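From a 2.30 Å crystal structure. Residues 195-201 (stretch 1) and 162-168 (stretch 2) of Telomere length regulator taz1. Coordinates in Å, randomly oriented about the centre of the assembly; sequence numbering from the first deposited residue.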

# COMPACT_ATOMS: atom_id res chain seq x y z
N PHE A 195 -0.32 -18.96 3.58
CA PHE A 195 -0.17 -18.77 2.14
C PHE A 195 0.95 -17.77 1.82
O PHE A 195 1.75 -18.00 0.91
CB PHE A 195 -1.49 -18.32 1.48
CG PHE A 195 -1.41 -18.19 -0.02
CD1 PHE A 195 -1.20 -19.31 -0.81
CD2 PHE A 195 -1.51 -16.96 -0.64
CE1 PHE A 195 -1.11 -19.20 -2.19
CE2 PHE A 195 -1.41 -16.83 -2.01
CZ PHE A 195 -1.21 -17.96 -2.79
N LEU A 196 1.01 -16.68 2.59
CA LEU A 196 2.00 -15.63 2.36
C LEU A 196 3.39 -16.16 2.70
O LEU A 196 4.33 -15.92 1.97
CB LEU A 196 1.71 -14.37 3.18
CG LEU A 196 0.30 -13.79 3.08
CD1 LEU A 196 0.21 -12.51 3.87
CD2 LEU A 196 -0.07 -13.53 1.65
N LYS A 197 3.51 -16.87 3.82
CA LYS A 197 4.81 -17.41 4.23
C LYS A 197 5.30 -18.41 3.19
O LYS A 197 6.49 -18.49 2.90
CB LYS A 197 4.73 -18.08 5.59
CG LYS A 197 4.67 -17.13 6.78
CD LYS A 197 4.66 -17.91 8.10
CE LYS A 197 3.25 -18.10 8.67
NZ LYS A 197 3.20 -19.08 9.82
N SER A 198 4.36 -19.19 2.66
CA SER A 198 4.66 -20.12 1.59
C SER A 198 5.13 -19.40 0.34
O SER A 198 6.17 -19.74 -0.22
CB SER A 198 3.43 -20.96 1.23
OG SER A 198 3.32 -22.08 2.08
N THR A 199 4.34 -18.42 -0.09
CA THR A 199 4.62 -17.72 -1.33
C THR A 199 6.02 -17.15 -1.23
O THR A 199 6.82 -17.25 -2.15
CB THR A 199 3.66 -16.54 -1.54
OG1 THR A 199 2.30 -17.01 -1.65
CG2 THR A 199 4.05 -15.74 -2.79
N ILE A 200 6.30 -16.56 -0.07
CA ILE A 200 7.55 -15.85 0.14
C ILE A 200 8.71 -16.84 0.13
O ILE A 200 9.76 -16.58 -0.44
CB ILE A 200 7.53 -15.03 1.44
CG1 ILE A 200 6.64 -13.79 1.29
CG2 ILE A 200 8.93 -14.60 1.83
CD1 ILE A 200 6.12 -13.25 2.62
N GLY A 201 8.50 -17.99 0.75
CA GLY A 201 9.52 -19.03 0.76
C GLY A 201 9.86 -19.57 -0.62
O GLY A 201 11.03 -19.74 -0.97
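Stretch 2 162-168: DASEFIL

Stretch 1 is helical throughout, part of a helix that runs on in both directions: its phi/psi pairs stay near -60/-40, and backbone bonds such as Ile200 N to Leu196 O (2.9 Å) follow the i to i-4 pattern. In stretch 2, Asp162 has an extended psi of 162° and immediately precedes a helix covering 163-168; Phe166 N to Asp162 O, at 2.9 Å, belongs to its first turn. The N-to-C directions of the two helices differ by 115°, so they cross steeply, with an axial closest approach of 9.9 Å. Their nearest CA atoms are those of Lys197 and Ala163, 5.3 Å apart, a close approach made at a residue whose side chain is a single methyl.

Along stretch 1, Phe195 lies out of reach of stretch 2: its nearest side-chain atom, CB, is 9.3 Å from Ile167 CD1. Phe195 O serves its own helix, accepting bonds from Thr199 N and Thr199 OG1, both at 2.8 Å. Leu196 points toward the partner, and its CB lies 4.2 Å from Ile167 CD1. Lys197 leaves the backbone sideways; its CG packs 3.8 Å from Ala163 CB, while the end of the chain leads away, so the contact uses the aliphatic stem rather than the amine. Ser198 points away, and Thr199 comes no closer than 8.0 Å, from its CG2 to Phe166 CE2. One turn beyond Leu196, Ile200 returns to the interface with chi1 m and chi2 t. Its CD1 meets three side chains: Ala163 CB at 3.8 Å, Phe166 CD2 at 3.7 Å, approached obliquely to the ring, and Ile167 CG1 at 4.3 Å. Accordingly, Ile200 has the largest area covered by stretch 2, 79 Å². Gly201 contributes no side chain.

No hydrogen bond joins the stretches, and the 268 Å² buried between them, both sides summed, reflects packing of carbon against carbon.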

# COMPACT_ATOMS: atom_id res chain seq x y z
N ASP A 162 13.24 -12.93 6.13
CA ASP A 162 12.23 -13.94 6.46
C ASP A 162 10.86 -13.46 6.09
O ASP A 162 10.63 -12.27 5.97
CB ASP A 162 12.19 -14.18 7.97
CG ASP A 162 13.39 -14.92 8.45
OD1 ASP A 162 14.17 -15.37 7.60
OD2 ASP A 162 13.55 -15.07 9.68
N ALA A 163 9.91 -14.38 5.99
CA ALA A 163 8.55 -13.98 5.69
C ALA A 163 7.97 -13.05 6.77
O ALA A 163 7.20 -12.13 6.47
CB ALA A 163 7.68 -15.22 5.51
N SER A 164 8.39 -13.27 8.02
CA SER A 164 7.91 -12.51 9.19
C SER A 164 8.31 -11.07 9.11
O SER A 164 7.52 -10.17 9.37
CB SER A 164 8.52 -13.06 10.48
OG SER A 164 7.86 -14.24 10.88
N GLU A 165 9.58 -10.88 8.78
CA GLU A 165 10.16 -9.56 8.70
C GLU A 165 9.57 -8.87 7.46
O GLU A 165 9.21 -7.70 7.52
CB GLU A 165 11.68 -9.69 8.68
CG GLU A 165 12.48 -8.41 8.71
CD GLU A 165 13.93 -8.65 9.11
OE1 GLU A 165 14.55 -9.62 8.59
OE2 GLU A 165 14.45 -7.89 9.97
N PHE A 166 9.42 -9.61 6.37
CA PHE A 166 8.83 -9.08 5.14
C PHE A 166 7.42 -8.52 5.39
O PHE A 166 7.06 -7.47 4.89
CB PHE A 166 8.78 -10.19 4.08
CG PHE A 166 8.40 -9.72 2.72
CD1 PHE A 166 9.37 -9.33 1.80
CD2 PHE A 166 7.07 -9.66 2.34
CE1 PHE A 166 9.03 -8.90 0.55
CE2 PHE A 166 6.73 -9.21 1.08
CZ PHE A 166 7.71 -8.84 0.19
N ILE A 167 6.63 -9.22 6.19
CA ILE A 167 5.27 -8.83 6.50
C ILE A 167 5.18 -7.73 7.56
O ILE A 167 4.55 -6.70 7.33
CB ILE A 167 4.48 -10.06 6.99
CG1 ILE A 167 4.27 -11.04 5.81
CG2 ILE A 167 3.17 -9.62 7.68
CD1 ILE A 167 3.89 -12.43 6.26
N LEU A 168 5.80 -7.94 8.71
CA LEU A 168 5.64 -7.04 9.86
C LEU A 168 6.35 -5.68 9.75
O LEU A 168 5.91 -4.70 10.34
CB LEU A 168 6.10 -7.76 11.12
CG LEU A 168 5.26 -8.97 11.48
CD1 LEU A 168 6.00 -9.83 12.52
CD2 LEU A 168 3.87 -8.54 11.99